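Local atomic coordinates of GDP-6-deoxy-D-mannose reductase (PDB entry 6X3B), a protein that probably reduces GDP-4-dehydro-6-deoxy-D-mannose to GDP-D-rhamnose with NADPH, a step in building the lipopolysaccharide O-antigen. Residues G289-L294 and T298-E303; A76-A81 and R234-G239; I182-K187 and L314-S319. All coordinates share one frame; numbering follows the deposited sequence.

Contacts 1 and 2 are neighbours, with centres 15 Å apart, joined through helix 225-238. R234 of contact 2 reaches over to contact 1, where its NE lies 3.1 Å from T298 O in a probable hydrogen bond, and L235 CD2 packs 3.6 Å from L294 CD1. Contact 3 lies about 25 Å, centre to centre, from each of the others and touches neither; it sits across the centre of the chain from contact 2. What contacts 2 and 3 share is NADPH: residues 76-81 meet its ribose groups, and residues 182-187 hold its carboxamide. Contact 1 stays clear, with the W300 side chain about 13 Å from the cofactor.

Contact 1: residues G289-L294 and T298-E303; sequences GSHARL and TGWKPE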
loop_
_atom_site.group_PDB
_atom_site.type_symbol
_atom_site.label_atom_id
_atom_site.label_comp_id
_atom_site.label_asym_id
_atom_site.label_seq_id
_atom_site.Cartn_x
_atom_site.Cartn_y
_atom_site.Cartn_z
ATOM N N GLY A 289 -1.899 20.632 5.581
ATOM C CA GLY A 289 -1.091 20.007 4.555
ATOM C C GLY A 289 -0.142 21.004 3.922
ATOM O O GLY A 289 -0.396 22.201 3.924
ATOM N N SER A 290 0.964 20.511 3.364
ATOM C CA SER A 290 1.826 21.346 2.526
ATOM C C SER A 290 1.554 21.060 1.055
ATOM O O SER A 290 1.567 19.902 0.627
ATOM C CB SER A 290 3.310 21.119 2.818
ATOM O OG SER A 290 4.119 21.578 1.738
ATOM N N HIS A 291 1.328 22.117 0.280
ATOM C CA HIS A 291 1.187 21.980 -1.164
ATOM C C HIS A 291 2.391 22.539 -1.905
ATOM O O HIS A 291 2.290 22.829 -3.100
ATOM C CB HIS A 291 -0.100 22.645 -1.659
ATOM C CG HIS A 291 -0.176 24.122 -1.402
ATOM N ND1 HIS A 291 -1.278 24.717 -0.828
ATOM C CD2 HIS A 291 0.698 25.126 -1.666
ATOM C CE1 HIS A 291 -1.079 26.022 -0.742
ATOM N NE2 HIS A 291 0.115 26.293 -1.235
ATOM N N ALA A 292 3.535 22.682 -1.217
ATOM C CA ALA A 292 4.737 23.205 -1.865
ATOM C C ALA A 292 5.102 22.389 -3.091
ATOM O O ALA A 292 5.475 22.949 -4.129
ATOM C CB ALA A 292 5.918 23.226 -0.884
ATOM N N ARG A 293 5.001 21.064 -3.002
ATOM C CA ARG A 293 5.438 20.243 -4.122
ATOM C C ARG A 293 4.573 20.499 -5.353
ATOM O O ARG A 293 5.082 20.692 -6.462
ATOM C CB ARG A 293 5.428 18.772 -3.727
ATOM C CG ARG A 293 5.989 17.857 -4.787
ATOM C CD ARG A 293 5.915 16.394 -4.337
ATOM N NE ARG A 293 6.998 16.012 -3.428
ATOM C CZ ARG A 293 7.335 14.746 -3.175
ATOM N NH1 ARG A 293 6.667 13.746 -3.758
ATOM N NH2 ARG A 293 8.344 14.473 -2.350
ATOM N N LEU A 294 3.258 20.525 -5.159
ATOM C CA LEU A 294 2.322 20.758 -6.247
ATOM C C LEU A 294 2.480 22.161 -6.824
ATOM O O LEU A 294 2.436 22.349 -8.050
ATOM C CB LEU A 294 0.910 20.548 -5.714
ATOM C CG LEU A 294 -0.268 21.101 -6.513
ATOM C CD1 LEU A 294 -0.377 20.265 -7.735
ATOM C CD2 LEU A 294 -1.546 20.992 -5.654
ATOM N N THR A 298 3.654 22.788 -10.722
ATOM C CA THR A 298 2.550 23.104 -11.614
ATOM C C THR A 298 2.179 24.569 -11.673
ATOM O O THR A 298 1.474 24.958 -12.607
ATOM C CB THR A 298 1.281 22.327 -11.213
ATOM O OG1 THR A 298 0.724 22.911 -10.021
ATOM C CG2 THR A 298 1.604 20.855 -10.968
ATOM N N GLY A 299 2.587 25.379 -10.697
ATOM C CA GLY A 299 2.118 26.742 -10.589
ATOM C C GLY A 299 0.789 26.902 -9.880
ATOM O O GLY A 299 0.395 28.042 -9.589
ATOM N N TRP A 300 0.120 25.781 -9.602
ATOM C CA TRP A 300 -1.216 25.778 -8.951
ATOM C C TRP A 300 -1.217 26.573 -7.641
ATOM O O TRP A 300 -0.252 26.465 -6.868
ATOM C CB TRP A 300 -1.701 24.340 -8.721
ATOM C CG TRP A 300 -3.025 24.238 -8.025
ATOM C CD1 TRP A 300 -4.255 24.161 -8.606
ATOM C CD2 TRP A 300 -3.254 24.236 -6.606
ATOM N NE1 TRP A 300 -5.231 24.094 -7.649
ATOM C CE2 TRP A 300 -4.648 24.138 -6.412
ATOM C CE3 TRP A 300 -2.424 24.291 -5.482
ATOM C CZ2 TRP A 300 -5.222 24.094 -5.144
ATOM C CZ3 TRP A 300 -2.993 24.250 -4.230
ATOM C CH2 TRP A 300 -4.372 24.153 -4.065
ATOM N N LYS A 301 -2.291 27.332 -7.423
ATOM C CA LYS A 301 -2.532 28.100 -6.178
ATOM C C LYS A 301 -4.042 28.080 -5.915
ATOM O O LYS A 301 -4.798 28.061 -6.893
ATOM C CB LYS A 301 -2.020 29.536 -6.320
ATOM C CG LYS A 301 -2.148 30.403 -5.075
ATOM C CD LYS A 301 -1.584 31.798 -5.252
ATOM C CE LYS A 301 -1.732 32.669 -4.022
ATOM N NZ LYS A 301 -1.170 34.026 -4.229
ATOM N N PRO A 302 -4.517 28.006 -4.653
ATOM C CA PRO A 302 -5.952 28.043 -4.375
ATOM C C PRO A 302 -6.477 29.431 -4.767
ATOM O O PRO A 302 -5.792 30.395 -4.520
ATOM C CB PRO A 302 -6.047 27.868 -2.853
ATOM C CG PRO A 302 -4.720 27.273 -2.457
ATOM C CD PRO A 302 -3.719 27.830 -3.446
ATOM N N GLU A 303 -7.669 29.483 -5.365
ATOM C CA GLU A 303 -8.267 30.736 -5.798
ATOM C C GLU A 303 -9.617 31.058 -5.165
ATOM O O GLU A 303 -10.029 32.224 -5.213
ATOM C CB GLU A 303 -8.454 30.739 -7.325
ATOM C CG GLU A 303 -7.150 30.724 -8.118
ATOM C CD GLU A 303 -6.592 32.103 -8.335
ATOM O OE1 GLU A 303 -5.864 32.595 -7.445
ATOM O OE2 GLU A 303 -6.899 32.699 -9.389
#
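W300 drives the edge of its indole against the face of H291, a T-shaped pair between the N-cap residue of a short helix and a residue in the loop just after it. The planes stand at 81°, and the centroid of the indole six-membered ring is 5.5 Å from that of the imidazole. The corner that does the touching is CZ3, 3.8 Å from H291 ND1. H291 caps helix 292-298; its ring swings between the backbone N and the carbonyl carbon (chi1 61°), a position that turns it toward the tryptophan. C248 O takes a hydrogen bond from the same ND1 and so helps to fix the imidazole's rotation.

L294 CD2 approaches the indole obliquely, above its plane and out toward the rim, 3.4 Å from W300 CE3. The backbone N of P302 lies on the other side. The second leucine methyl, CD1, turns to T298 and lies 3.7 Å from OG1.

Where the helix ends, T298 grips L294 O twice. The hydroxyl OG1 donates at 2.7 Å from well above the carbonyl plane, and T298 N approaches at 3.0 Å from the opposite face. OG1 also accepts from W300 N at 3.0 Å, closing an ST turn around G299, whose positive phi of 84° carries the chain out of the helix. OG1 thus links the last turn of the helix to the backbone of W300.

Beyond the two segments, W300 packs on S230, A231 and R234 of helix 225-238 and bonds through NE1 to D227 O. With W300 NE1 and H291 ND1 each bonded to a backbone carbonyl, the rotation of both rings is probably fixed.

Contact 2: residues A76-A81 and R234-G239; sequences AVIHLA and RLLSHG. With NDP (NADPH dihydro-nicotinamide-adenine-dinucleotide phosphate), chain E.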
loop_
_atom_site.group_PDB
_atom_site.type_symbol
_atom_site.label_atom_id
_atom_site.label_comp_id
_atom_site.label_asym_id
_atom_site.label_seq_id
_atom_site.Cartn_x
_atom_site.Cartn_y
_atom_site.Cartn_z
ATOM N N ALA A 76 -5.000 10.956 -21.494
ATOM C CA ALA A 76 -4.876 11.056 -20.047
ATOM C C ALA A 76 -6.135 10.497 -19.414
ATOM O O ALA A 76 -7.220 10.559 -19.990
ATOM C CB ALA A 76 -4.667 12.509 -19.592
ATOM N N VAL A 77 -5.976 9.971 -18.210
ATOM C CA VAL A 77 -7.061 9.398 -17.435
ATOM C C VAL A 77 -6.979 9.995 -16.041
ATOM O O VAL A 77 -5.885 10.093 -15.480
ATOM C CB VAL A 77 -6.954 7.863 -17.394
ATOM C CG1 VAL A 77 -8.031 7.260 -16.494
ATOM C CG2 VAL A 77 -7.081 7.310 -18.820
ATOM N N ILE A 78 -8.113 10.442 -15.503
ATOM C CA ILE A 78 -8.236 10.777 -14.085
ATOM C C ILE A 78 -9.159 9.743 -13.473
ATOM O O ILE A 78 -10.297 9.564 -13.934
ATOM C CB ILE A 78 -8.774 12.193 -13.848
ATOM C CG1 ILE A 78 -7.863 13.237 -14.488
ATOM C CG2 ILE A 78 -8.880 12.472 -12.323
ATOM C CD1 ILE A 78 -8.375 14.630 -14.275
ATOM N N HIS A 79 -8.666 9.036 -12.462
ATOM C CA HIS A 79 -9.383 7.912 -11.889
ATOM C C HIS A 79 -9.922 8.378 -10.541
ATOM O O HIS A 79 -9.180 8.443 -9.558
ATOM C CB HIS A 79 -8.460 6.692 -11.767
ATOM C CG HIS A 79 -9.096 5.509 -11.098
ATOM N ND1 HIS A 79 -10.424 5.167 -11.278
ATOM C CD2 HIS A 79 -8.585 4.596 -10.234
ATOM C CE1 HIS A 79 -10.694 4.085 -10.565
ATOM N NE2 HIS A 79 -9.597 3.718 -9.918
ATOM N N LEU A 80 -11.214 8.726 -10.517
ATOM C CA LEU A 80 -11.941 9.133 -9.327
ATOM C C LEU A 80 -12.776 8.018 -8.720
ATOM O O LEU A 80 -13.030 8.044 -7.514
ATOM C CB LEU A 80 -12.892 10.298 -9.652
ATOM C CG LEU A 80 -12.335 11.634 -10.141
ATOM C CD1 LEU A 80 -13.446 12.492 -10.784
ATOM C CD2 LEU A 80 -11.719 12.371 -8.961
ATOM N N ALA A 81 -13.200 7.045 -9.517
ATOM C CA ALA A 81 -14.263 6.135 -9.107
ATOM C C ALA A 81 -13.827 5.196 -7.987
ATOM O O ALA A 81 -12.693 4.704 -7.961
ATOM C CB ALA A 81 -14.737 5.303 -10.292
ATOM N N ARG A 234 -3.914 20.763 -13.624
ATOM C CA ARG A 234 -2.536 21.269 -13.709
ATOM C C ARG A 234 -1.517 20.158 -13.487
ATOM O O ARG A 234 -0.414 20.193 -14.059
ATOM C CB ARG A 234 -2.329 22.395 -12.704
ATOM C CG ARG A 234 -3.212 23.606 -12.990
ATOM C CD ARG A 234 -2.704 24.837 -12.296
ATOM N NE ARG A 234 -1.592 25.404 -13.032
ATOM C CZ ARG A 234 -1.723 26.284 -14.016
ATOM N NH1 ARG A 234 -2.930 26.701 -14.373
ATOM N NH2 ARG A 234 -0.646 26.736 -14.647
ATOM N N LEU A 235 -1.881 19.147 -12.696
ATOM C CA LEU A 235 -1.025 17.975 -12.574
ATOM C C LEU A 235 -0.921 17.236 -13.903
ATOM O O LEU A 235 0.179 16.822 -14.306
ATOM C CB LEU A 235 -1.550 17.058 -11.468
ATOM C CG LEU A 235 -1.165 17.502 -10.060
ATOM C CD1 LEU A 235 -1.885 16.644 -9.004
ATOM C CD2 LEU A 235 0.344 17.431 -9.896
ATOM N N LEU A 236 -2.059 17.039 -14.592
ATOM C CA LEU A 236 -2.018 16.432 -15.922
ATOM C C LEU A 236 -1.096 17.218 -16.844
ATOM O O LEU A 236 -0.370 16.629 -17.652
ATOM C CB LEU A 236 -3.412 16.387 -16.545
ATOM C CG LEU A 236 -4.476 15.520 -15.863
ATOM C CD1 LEU A 236 -5.759 15.570 -16.698
ATOM C CD2 LEU A 236 -3.994 14.079 -15.749
ATOM N N SER A 237 -1.134 18.548 -16.750
ATOM C CA SER A 237 -0.312 19.361 -17.644
ATOM C C SER A 237 1.155 19.384 -17.232
ATOM O O SER A 237 2.028 19.464 -18.100
ATOM C CB SER A 237 -0.823 20.800 -17.698
ATOM O OG SER A 237 -2.078 20.870 -18.342
ATOM N N HIS A 238 1.453 19.331 -15.932
ATOM C CA HIS A 238 2.785 19.704 -15.459
ATOM C C HIS A 238 3.422 18.731 -14.472
ATOM O O HIS A 238 4.617 18.885 -14.183
ATOM C CB HIS A 238 2.759 21.099 -14.804
ATOM C CG HIS A 238 2.157 22.174 -15.666
ATOM N ND1 HIS A 238 2.683 22.531 -16.895
ATOM C CD2 HIS A 238 1.102 22.996 -15.455
ATOM C CE1 HIS A 238 1.955 23.508 -17.414
ATOM N NE2 HIS A 238 0.994 23.813 -16.559
ATOM N N GLY A 239 2.681 17.759 -13.935
ATOM C CA GLY A 239 3.238 16.893 -12.904
ATOM C C GLY A 239 4.379 16.022 -13.405
ATOM O O GLY A 239 4.518 15.722 -14.592
HETATM P PA NDP E . -18.339 9.536 -4.785
HETATM O O1A NDP E . -18.546 8.401 -3.839
HETATM O O2A NDP E . -19.246 10.716 -4.692
HETATM O O5B NDP E . -18.341 8.984 -6.289
HETATM C C5B NDP E . -17.798 7.669 -6.554
HETATM C C4B NDP E . -17.925 7.372 -8.027
HETATM O O4B NDP E . -17.361 6.065 -8.304
HETATM C C3B NDP E . -19.356 7.341 -8.586
HETATM O O3B NDP E . -19.419 7.970 -9.860
HETATM C C2B NDP E . -19.658 5.850 -8.662
HETATM O O2B NDP E . -20.605 5.581 -9.693
HETATM C C1B NDP E . -18.288 5.303 -9.038
HETATM N N9A NDP E . -18.105 3.896 -8.712
HETATM C C8A NDP E . -18.169 3.323 -7.466
HETATM N N7A NDP E . -17.968 2.030 -7.479
HETATM C C5A NDP E . -17.760 1.728 -8.817
HETATM C C6A NDP E . -17.494 0.521 -9.489
HETATM N N6A NDP E . -17.398 -0.636 -8.840
HETATM N N1A NDP E . -17.339 0.561 -10.834
HETATM C C2A NDP E . -17.447 1.747 -11.445
HETATM N N3A NDP E . -17.693 2.945 -10.921
HETATM C C4A NDP E . -17.842 2.870 -9.588
HETATM O O3 NDP E . -16.829 10.053 -4.651
HETATM P PN NDP E . -16.239 11.539 -4.583
HETATM O O1N NDP E . -16.539 12.227 -5.873
HETATM O O2N NDP E . -16.698 12.176 -3.316
HETATM O O5D NDP E . -14.666 11.246 -4.490
HETATM C C5D NDP E . -13.883 11.252 -5.707
HETATM C C4D NDP E . -12.492 10.757 -5.398
HETATM O O4D NDP E . -11.871 11.656 -4.444
HETATM C C3D NDP E . -12.406 9.354 -4.779
HETATM O O3D NDP E . -11.288 8.638 -5.283
HETATM C C2D NDP E . -12.271 9.672 -3.292
HETATM O O2D NDP E . -11.639 8.634 -2.560
HETATM C C1D NDP E . -11.425 10.940 -3.319
HETATM N N1N NDP E . -11.622 11.784 -2.104
HETATM C C2N NDP E . -12.780 12.489 -1.915
HETATM C C3N NDP E . -12.919 13.384 -0.889
HETATM C C7N NDP E . -14.273 13.907 -0.596
HETATM O O7N NDP E . -14.445 14.651 0.375
HETATM N N7N NDP E . -15.268 13.556 -1.397
HETATM C C4N NDP E . -11.702 13.781 -0.127
HETATM C C5N NDP E . -10.533 12.922 -0.378
HETATM C C6N NDP E . -10.637 11.866 -1.150
HETATM P P2B NDP E . -21.966 4.953 -9.092
HETATM O O1X NDP E . -22.868 4.717 -10.284
HETATM O O2X NDP E . -21.593 3.662 -8.394
HETATM O O3X NDP E . -22.538 5.976 -8.133
#
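L236 lays its two methyls against A76 and I78, joining helix 225-238 to strand 76-79 of the mostly parallel central sheet in the Rossmann-type cofactor domain of this reductase. Helix and strand run roughly antiparallel, at 144°, with their axes 10.2 Å apart at closest approach.

L236 CB points at the strand but has no close partner in it. CG is set anti to the carbonyl carbon (chi1 -64°), and this directs the fork at the sheet. From there CD1 goes to the isoleucine, 3.7 Å from I78 CD1 and nearly as close to I78 CG1. CD2 bridges two positions of the strand: it touches A76 CB and I78 CG1, each at 4.2 Å, and passes near V77 O. On the isoleucine, with CG1 beside the backbone N (chi1 -59°) and CD1 extended from it, the long branch reaches the leucine.

The contact is wholly apolar and buried. L25 and L121 of the two adjoining strands, and W49 of strand 49-51 beyond, also touch L236, so the leucine spreads its contact over several strands.

Past the end of the strand the chain reaches NADPH. A81 CA comes within 3.2 Å of O4B in the adenosine ribose, and L80 CD2 lies near C4D of the nicotinamide ribose. The hydroxyl O3D of that second sugar donates a 2.9 Å hydrogen bond to L80 O.

Contact 3: residues I182-K187 and L314-S319; sequences IGPGQK and LSDWES. With NDP (NADPH dihydro-nicotinamide-adenine-dinucleotide phosphate), chain E.
P184 presses the CB corner of its ring onto the carboxylate end of D316, with P184 CB 3.6 Å from D316 CG. This is the close part of the contact, and it is a small one at the surface. D316, on helix 306-320, extends CG anti to its backbone N (chi1 -178°), carrying the acid out to the loop. Its OD2 is engaged in a salt bridge to R320; the proline CB thus lies against the carboxylate itself, whose charge is paired with that arginine.

Looser and more exposed is G185, whose N remains 4.4 Å from D316 OD2. It occupies a type II turn from G183 to Q186 and takes the positive phi, 96°, that suits glycine.

On the far side of the turn the bonding tightens again, now around NADPH. Q186 NE2 donates to O7N of the nicotinamide carboxamide at 2.7 Å, while N7N returns a long, weak bond to Q186 OE1. K187 N also donates to Q186 OE1, at 2.9 Å. This backbone N-H at OE1 probably favours the orientation that turns NE2 to O7N, consistent with the loop carrying Q186 helping to orient the carboxamide of the cofactor.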
loop_
_atom_site.group_PDB
_atom_site.type_symbol
_atom_site.label_atom_id
_atom_site.label_comp_id
_atom_site.label_asym_id
_atom_site.label_seq_id
_atom_site.Cartn_x
_atom_site.Cartn_y
_atom_site.Cartn_z
ATOM N N ILE A 182 -14.814 20.961 -0.127
ATOM C CA ILE A 182 -16.080 21.682 0.189
ATOM C C ILE A 182 -16.788 21.924 -1.147
ATOM O O ILE A 182 -16.146 22.466 -2.056
ATOM C CB ILE A 182 -15.842 23.006 0.938
ATOM C CG1 ILE A 182 -15.124 22.801 2.272
ATOM C CG2 ILE A 182 -17.159 23.737 1.129
ATOM C CD1 ILE A 182 -14.888 24.081 3.033
ATOM N N GLY A 183 -18.039 21.482 -1.273
ATOM C CA GLY A 183 -18.764 21.736 -2.497
ATOM C C GLY A 183 -20.185 21.214 -2.460
ATOM O O GLY A 183 -20.542 20.358 -1.649
ATOM N N PRO A 184 -21.037 21.751 -3.330
ATOM C CA PRO A 184 -22.368 21.158 -3.515
ATOM C C PRO A 184 -22.249 19.694 -3.909
ATOM O O PRO A 184 -21.463 19.336 -4.790
ATOM C CB PRO A 184 -22.978 22.000 -4.642
ATOM C CG PRO A 184 -22.240 23.293 -4.599
ATOM C CD PRO A 184 -20.843 22.974 -4.119
ATOM N N GLY A 185 -23.027 18.841 -3.233
ATOM C CA GLY A 185 -23.032 17.421 -3.506
ATOM C C GLY A 185 -22.145 16.593 -2.599
ATOM O O GLY A 185 -22.183 15.360 -2.685
ATOM N N GLN A 186 -21.344 17.226 -1.744
ATOM C CA GLN A 186 -20.508 16.499 -0.793
ATOM C C GLN A 186 -21.368 15.591 0.100
ATOM O O GLN A 186 -22.567 15.804 0.259
ATOM C CB GLN A 186 -19.704 17.501 0.037
ATOM C CG GLN A 186 -18.826 16.920 1.139
ATOM C CD GLN A 186 -17.705 16.043 0.602
ATOM O OE1 GLN A 186 -17.956 15.003 -0.006
ATOM N NE2 GLN A 186 -16.462 16.451 0.847
ATOM N N LYS A 187 -20.743 14.547 0.669
ATOM C CA LYS A 187 -21.448 13.625 1.565
ATOM C C LYS A 187 -22.045 14.366 2.752
ATOM O O LYS A 187 -21.341 15.091 3.458
ATOM C CB LYS A 187 -20.499 12.554 2.111
ATOM C CG LYS A 187 -19.899 11.622 1.112
ATOM C CD LYS A 187 -18.730 10.887 1.754
ATOM C CE LYS A 187 -17.937 10.109 0.722
ATOM N NZ LYS A 187 -18.311 8.686 0.851
ATOM N N LEU A 314 -24.458 26.703 0.807
ATOM C CA LEU A 314 -25.743 27.145 1.350
ATOM C C LEU A 314 -26.744 27.421 0.234
ATOM O O LEU A 314 -27.907 27.010 0.320
ATOM C CB LEU A 314 -25.574 28.388 2.218
ATOM C CG LEU A 314 -25.068 28.196 3.638
ATOM C CD1 LEU A 314 -24.664 29.566 4.190
ATOM C CD2 LEU A 314 -26.116 27.511 4.551
ATOM N N SER A 315 -26.301 28.107 -0.826
ATOM C CA SER A 315 -27.181 28.416 -1.950
ATOM C C SER A 315 -27.692 27.153 -2.615
ATOM O O SER A 315 -28.857 27.085 -3.024
ATOM C CB SER A 315 -26.454 29.270 -2.997
ATOM O OG SER A 315 -25.898 30.427 -2.410
ATOM N N ASP A 316 -26.819 26.162 -2.784
ATOM C CA ASP A 316 -27.261 24.914 -3.383
ATOM C C ASP A 316 -28.367 24.280 -2.554
ATOM O O ASP A 316 -29.372 23.808 -3.099
ATOM C CB ASP A 316 -26.092 23.948 -3.527
ATOM C CG ASP A 316 -26.506 22.650 -4.186
ATOM O OD1 ASP A 316 -26.853 22.691 -5.391
ATOM O OD2 ASP A 316 -26.499 21.607 -3.497
ATOM N N TRP A 317 -28.199 24.300 -1.233
ATOM C CA TRP A 317 -29.194 23.688 -0.315
ATOM C C TRP A 317 -30.533 24.436 -0.350
ATOM O O TRP A 317 -31.574 23.770 -0.284
ATOM C CB TRP A 317 -28.620 23.587 1.099
ATOM C CG TRP A 317 -27.890 22.299 1.305
ATOM C CD1 TRP A 317 -26.583 22.131 1.652
ATOM C CD2 TRP A 317 -28.434 20.979 1.141
ATOM N NE1 TRP A 317 -26.280 20.799 1.727
ATOM C CE2 TRP A 317 -27.397 20.069 1.422
ATOM C CE3 TRP A 317 -29.695 20.483 0.795
ATOM C CZ2 TRP A 317 -27.585 18.690 1.366
ATOM C CZ3 TRP A 317 -29.879 19.120 0.739
ATOM C CH2 TRP A 317 -28.836 18.239 1.021
ATOM N N GLU A 318 -30.508 25.761 -0.490
ATOM C CA GLU A 318 -31.769 26.551 -0.507
ATOM C C GLU A 318 -32.722 26.026 -1.586
ATOM O O GLU A 318 -33.914 25.864 -1.282
ATOM C CB GLU A 318 -31.484 28.034 -0.738
ATOM C CG GLU A 318 -32.660 28.769 -1.350
ATOM C CD GLU A 318 -32.513 30.277 -1.436
ATOM O OE1 GLU A 318 -32.477 30.928 -0.380
ATOM O OE2 GLU A 318 -32.441 30.791 -2.560
ATOM N N SER A 319 -32.212 25.754 -2.792
ATOM C CA SER A 319 -33.060 25.294 -3.926
ATOM C C SER A 319 -33.458 23.818 -3.799
ATOM O O SER A 319 -34.351 23.399 -4.552
ATOM C CB SER A 319 -32.383 25.557 -5.248
ATOM O OG SER A 319 -31.016 25.175 -5.201
HETATM P PA NDP E . -18.339 9.536 -4.785
HETATM O O1A NDP E . -18.546 8.401 -3.839
HETATM O O2A NDP E . -19.246 10.716 -4.692
HETATM O O5B NDP E . -18.341 8.984 -6.289
HETATM C C5B NDP E . -17.798 7.669 -6.554
HETATM C C4B NDP E . -17.925 7.372 -8.027
HETATM O O4B NDP E . -17.361 6.065 -8.304
HETATM C C3B NDP E . -19.356 7.341 -8.586
HETATM O O3B NDP E . -19.419 7.970 -9.860
HETATM C C2B NDP E . -19.658 5.850 -8.662
HETATM O O2B NDP E . -20.605 5.581 -9.693
HETATM C C1B NDP E . -18.288 5.303 -9.038
HETATM N N9A NDP E . -18.105 3.896 -8.712
HETATM C C8A NDP E . -18.169 3.323 -7.466
HETATM N N7A NDP E . -17.968 2.030 -7.479
HETATM C C5A NDP E . -17.760 1.728 -8.817
HETATM C C6A NDP E . -17.494 0.521 -9.489
HETATM N N6A NDP E . -17.398 -0.636 -8.840
HETATM N N1A NDP E . -17.339 0.561 -10.834
HETATM C C2A NDP E . -17.447 1.747 -11.445
HETATM N N3A NDP E . -17.693 2.945 -10.921
HETATM C C4A NDP E . -17.842 2.870 -9.588
HETATM O O3 NDP E . -16.829 10.053 -4.651
HETATM P PN NDP E . -16.239 11.539 -4.583
HETATM O O1N NDP E . -16.539 12.227 -5.873
HETATM O O2N NDP E . -16.698 12.176 -3.316
HETATM O O5D NDP E . -14.666 11.246 -4.490
HETATM C C5D NDP E . -13.883 11.252 -5.707
HETATM C C4D NDP E . -12.492 10.757 -5.398
HETATM O O4D NDP E . -11.871 11.656 -4.444
HETATM C C3D NDP E . -12.406 9.354 -4.779
HETATM O O3D NDP E . -11.288 8.638 -5.283
HETATM C C2D NDP E . -12.271 9.672 -3.292
HETATM O O2D NDP E . -11.639 8.634 -2.560
HETATM C C1D NDP E . -11.425 10.940 -3.319
HETATM N N1N NDP E . -11.622 11.784 -2.104
HETATM C C2N NDP E . -12.780 12.489 -1.915
HETATM C C3N NDP E . -12.919 13.384 -0.889
HETATM C C7N NDP E . -14.273 13.907 -0.596
HETATM O O7N NDP E . -14.445 14.651 0.375
HETATM N N7N NDP E . -15.268 13.556 -1.397
HETATM C C4N NDP E . -11.702 13.781 -0.127
HETATM C C5N NDP E . -10.533 12.922 -0.378
HETATM C C6N NDP E . -10.637 11.866 -1.150
HETATM P P2B NDP E . -21.966 4.953 -9.092
HETATM O O1X NDP E . -22.868 4.717 -10.284
HETATM O O2X NDP E . -21.593 3.662 -8.394
HETATM O O3X NDP E . -22.538 5.976 -8.133
#